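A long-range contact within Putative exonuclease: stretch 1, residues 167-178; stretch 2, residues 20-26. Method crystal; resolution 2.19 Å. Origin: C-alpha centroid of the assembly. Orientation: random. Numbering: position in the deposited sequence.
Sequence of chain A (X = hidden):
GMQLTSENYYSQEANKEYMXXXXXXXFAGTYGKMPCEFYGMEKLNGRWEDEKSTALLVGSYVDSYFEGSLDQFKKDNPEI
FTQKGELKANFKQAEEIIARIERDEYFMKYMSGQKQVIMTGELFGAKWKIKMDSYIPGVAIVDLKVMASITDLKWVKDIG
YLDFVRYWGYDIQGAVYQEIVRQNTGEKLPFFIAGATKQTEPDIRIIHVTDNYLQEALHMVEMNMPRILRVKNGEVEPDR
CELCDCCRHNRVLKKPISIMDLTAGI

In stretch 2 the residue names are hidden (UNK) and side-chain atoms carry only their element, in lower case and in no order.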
# COMPACT_ATOMS: atom_id res chain seq x y z
N TYR A 167 -4.81 -10.47 -17.94
CA TYR A 167 -3.61 -10.17 -17.10
C TYR A 167 -3.09 -11.40 -16.36
O TYR A 167 -1.88 -11.59 -16.26
CB TYR A 167 -3.88 -9.01 -16.11
CG TYR A 167 -2.67 -8.55 -15.23
CD1 TYR A 167 -2.42 -9.16 -14.03
CD2 TYR A 167 -1.86 -7.49 -15.61
CE1 TYR A 167 -1.41 -8.77 -13.23
CE2 TYR A 167 -0.82 -7.04 -14.77
CZ TYR A 167 -0.60 -7.71 -13.58
OH TYR A 167 0.44 -7.39 -12.72
N TRP A 168 -3.99 -12.23 -15.84
CA TRP A 168 -3.57 -13.39 -15.06
C TRP A 168 -3.58 -14.69 -15.87
O TRP A 168 -3.41 -15.78 -15.32
CB TRP A 168 -4.45 -13.54 -13.81
CG TRP A 168 -4.19 -12.52 -12.75
CD1 TRP A 168 -5.02 -11.50 -12.38
CD2 TRP A 168 -3.04 -12.43 -11.92
NE1 TRP A 168 -4.46 -10.77 -11.38
CE2 TRP A 168 -3.23 -11.31 -11.08
CE3 TRP A 168 -1.85 -13.18 -11.81
CZ2 TRP A 168 -2.28 -10.92 -10.11
CZ3 TRP A 168 -0.87 -12.78 -10.85
CH2 TRP A 168 -1.10 -11.66 -10.02
N GLY A 169 -3.79 -14.57 -17.17
CA GLY A 169 -3.72 -15.75 -18.03
C GLY A 169 -4.89 -16.73 -17.85
O GLY A 169 -4.73 -17.91 -18.07
N TYR A 170 -6.05 -16.26 -17.43
CA TYR A 170 -7.22 -17.15 -17.39
C TYR A 170 -7.74 -17.39 -18.79
O TYR A 170 -8.59 -18.28 -19.01
CB TYR A 170 -8.31 -16.63 -16.45
CG TYR A 170 -7.80 -16.47 -15.02
CD1 TYR A 170 -7.00 -17.45 -14.41
CD2 TYR A 170 -8.13 -15.34 -14.26
CE1 TYR A 170 -6.50 -17.27 -13.07
CE2 TYR A 170 -7.65 -15.18 -12.97
CZ TYR A 170 -6.85 -16.15 -12.38
OH TYR A 170 -6.44 -15.96 -11.09
N ASP A 171 -7.25 -16.61 -19.75
CA ASP A 171 -7.51 -16.94 -21.13
C ASP A 171 -6.81 -18.26 -21.47
O ASP A 171 -7.39 -19.07 -22.14
CB ASP A 171 -7.19 -15.79 -22.11
CG ASP A 171 -5.80 -15.24 -21.96
OD1 ASP A 171 -5.11 -15.57 -20.95
OD2 ASP A 171 -5.41 -14.45 -22.85
N ILE A 172 -5.61 -18.51 -20.93
CA ILE A 172 -4.89 -19.80 -21.13
C ILE A 172 -5.71 -20.95 -20.54
O ILE A 172 -6.03 -21.93 -21.20
CB ILE A 172 -3.47 -19.83 -20.49
CG1 ILE A 172 -2.59 -18.59 -20.84
CG2 ILE A 172 -2.74 -21.12 -20.84
CD1 ILE A 172 -1.94 -18.60 -22.23
N GLN A 173 -6.10 -20.83 -19.28
CA GLN A 173 -6.89 -21.89 -18.66
C GLN A 173 -8.14 -22.26 -19.46
O GLN A 173 -8.43 -23.44 -19.70
CB GLN A 173 -7.30 -21.49 -17.24
CG GLN A 173 -8.04 -22.59 -16.46
CD GLN A 173 -8.41 -22.13 -15.08
OE1 GLN A 173 -8.84 -21.00 -14.93
NE2 GLN A 173 -8.23 -22.98 -14.06
N GLY A 174 -8.90 -21.25 -19.87
CA GLY A 174 -10.11 -21.48 -20.63
C GLY A 174 -9.85 -22.22 -21.93
O GLY A 174 -10.56 -23.18 -22.23
N ALA A 175 -8.82 -21.78 -22.67
CA ALA A 175 -8.45 -22.36 -23.97
C ALA A 175 -8.13 -23.83 -23.91
O ALA A 175 -8.61 -24.60 -24.78
CB ALA A 175 -7.31 -21.62 -24.59
N VAL A 176 -7.37 -24.23 -22.89
CA VAL A 176 -6.91 -25.61 -22.74
C VAL A 176 -8.07 -26.46 -22.29
O VAL A 176 -8.40 -27.46 -22.92
CB VAL A 176 -5.77 -25.72 -21.72
CG1 VAL A 176 -5.52 -27.18 -21.33
CG2 VAL A 176 -4.51 -25.10 -22.29
N TYR A 177 -8.74 -26.00 -21.24
CA TYR A 177 -9.93 -26.69 -20.73
C TYR A 177 -10.91 -27.01 -21.88
O TYR A 177 -11.28 -28.16 -22.05
CB TYR A 177 -10.62 -25.85 -19.65
CG TYR A 177 -10.01 -25.91 -18.24
CD1 TYR A 177 -8.64 -26.05 -18.04
CD2 TYR A 177 -10.80 -25.76 -17.12
CE1 TYR A 177 -8.10 -26.10 -16.78
CE2 TYR A 177 -10.26 -25.82 -15.85
CZ TYR A 177 -8.90 -25.98 -15.69
OH TYR A 177 -8.35 -25.99 -14.42
N GLN A 178 -11.26 -26.00 -22.67
CA GLN A 178 -12.14 -26.14 -23.85
C GLN A 178 -11.69 -27.21 -24.84
O GLN A 178 -12.49 -28.07 -25.29
CB GLN A 178 -12.22 -24.79 -24.59
CG GLN A 178 -13.26 -24.71 -25.74
CD GLN A 178 -13.32 -23.32 -26.39
OE1 GLN A 178 -12.33 -22.84 -26.93
NE2 GLN A 178 -14.50 -22.67 -26.32
N UNK A 20 -0.01 -29.44 -17.28
CA UNK A 20 -1.24 -28.91 -16.77
C UNK A 20 -1.21 -27.41 -16.98
O UNK A 20 -0.15 -26.83 -17.28
o UNK A 20 -0.75 -28.24 -14.44
c UNK A 20 -1.39 -29.21 -15.27
N UNK A 21 -2.36 -26.77 -16.83
CA UNK A 21 -2.40 -25.34 -17.01
C UNK A 21 -1.45 -24.70 -16.00
O UNK A 21 -0.75 -23.75 -16.32
c UNK A 21 -4.64 -25.08 -18.03
c UNK A 21 -3.80 -24.77 -16.82
c UNK A 21 -3.71 -23.22 -16.53
N UNK A 22 -1.46 -25.23 -14.78
CA UNK A 22 -0.61 -24.70 -13.70
C UNK A 22 0.86 -24.97 -14.00
O UNK A 22 1.67 -24.07 -13.90
c UNK A 22 -0.98 -25.26 -12.31
o UNK A 22 -0.36 -24.49 -11.27
N UNK A 23 1.19 -26.20 -14.37
CA UNK A 23 2.53 -26.53 -14.91
C UNK A 23 3.05 -25.57 -15.99
O UNK A 23 4.19 -25.12 -15.95
N UNK A 24 2.21 -25.27 -16.96
CA UNK A 24 2.62 -24.43 -18.06
C UNK A 24 3.01 -23.06 -17.56
O UNK A 24 4.07 -22.56 -17.90
c UNK A 24 2.63 -22.52 -22.16
c UNK A 24 2.45 -23.49 -21.22
c UNK A 24 1.27 -21.01 -20.89
c UNK A 24 1.68 -23.25 -20.09
c UNK A 24 1.48 -24.32 -19.05
c UNK A 24 2.05 -21.27 -22.00
o UNK A 24 2.21 -20.31 -22.96
c UNK A 24 1.08 -22.00 -19.94
N UNK A 25 2.15 -22.44 -16.75
CA UNK A 25 2.41 -21.12 -16.22
C UNK A 25 3.72 -21.06 -15.37
O UNK A 25 4.41 -20.03 -15.41
c UNK A 25 1.21 -20.61 -15.40
n UNK A 25 -3.32 -18.57 -14.93
c UNK A 25 -0.06 -20.26 -16.20
c UNK A 25 -1.20 -19.90 -15.24
c UNK A 25 -2.40 -19.26 -15.93
N UNK A 26 4.06 -22.12 -14.63
CA UNK A 26 5.34 -22.16 -13.89
C UNK A 26 6.47 -21.81 -14.87
O UNK A 26 7.28 -20.90 -14.63
o UNK A 26 4.10 -22.95 -11.41
o UNK A 26 4.48 -25.13 -11.85
c UNK A 26 5.61 -23.53 -13.25
c UNK A 26 4.66 -23.88 -12.08

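Position 20 carries one carbon and then one oxygen, too far from stretch 1 to touch it. That oxygen lies 2.8 Å from the backbone N of position 23, with an N-H...O angle of 171°, the capping bond of a residue placed right before a helix. One carbon and a hydroxyl make it Ser20, its OG holding a free amide of the first turn.

Position 21 has three carbons, the first bearing the other two, with no polar atom. One terminal carbon sits 3.8 Å from Tyr177 CE1, 3.9 Å from Val176 CB and 4.0 Å from Gln173 CA. A short fork at the beta carbon identifies Val21; the carbon in question is CG2, and CG1 lies 4.0 Å from Gln173 CB.

Position 22 again shows one carbon and one oxygen, here exposed and clear of stretch 1. It is Ser22.

Position 23 has no side-chain atoms at all, which defines Gly23. An ideal CB built on it would find nothing of stretch 1 within 5.5 Å, so this contact does not account for the absence of a side chain.

Position 24 has one carbon leading to a six-carbon ring that bears an oxygen; a ring carbon lies 4.0 Å from Ile172 CG2, which approaches the ring obliquely. A phenol on one methylene is Tyr24; the carbon is CE2, and its OH is hydrogen-bonded elsewhere in the structure.

Position 25 is a row of four carbons ending in nitrogen. The nitrogen reaches 2.8 Å from Trp168 O. An unbranched chain with a terminal amine is Lys25; chi1 is m and chi2 to chi4 are all t, so the chain is extended beyond its first bond. NZ donates to Trp168 O and also lies 3.9 Å from Tyr170 CD1, oblique to that ring.

Position 26 has two carbons, the second carrying two oxygens, a carboxylate one methylene from the backbone: Asp26. It is out of reach of stretch 1.

The residues that touch are at least 143 positions apart in sequence. The helix axes approach to 10.4 Å at 138°, and the backbones come closer at Val21, whose CA is 5.9 Å from Gln173 CA, than at Lys25, whose CA is 8.3 Å from Gly169 CA. Val21 packs where the chains are near; Lys25 spans the wider gap. Gly169 leaves room for it: an ideal CB there would lie 3.3 Å from Lys25 CE, a tight fit, and its phi of 70° by itself favours glycine. Apolar packing, with one hydrogen bond across the stretches, buries 336 Å² in total.

Stretch 2, residues 20-26: SVSGYKD
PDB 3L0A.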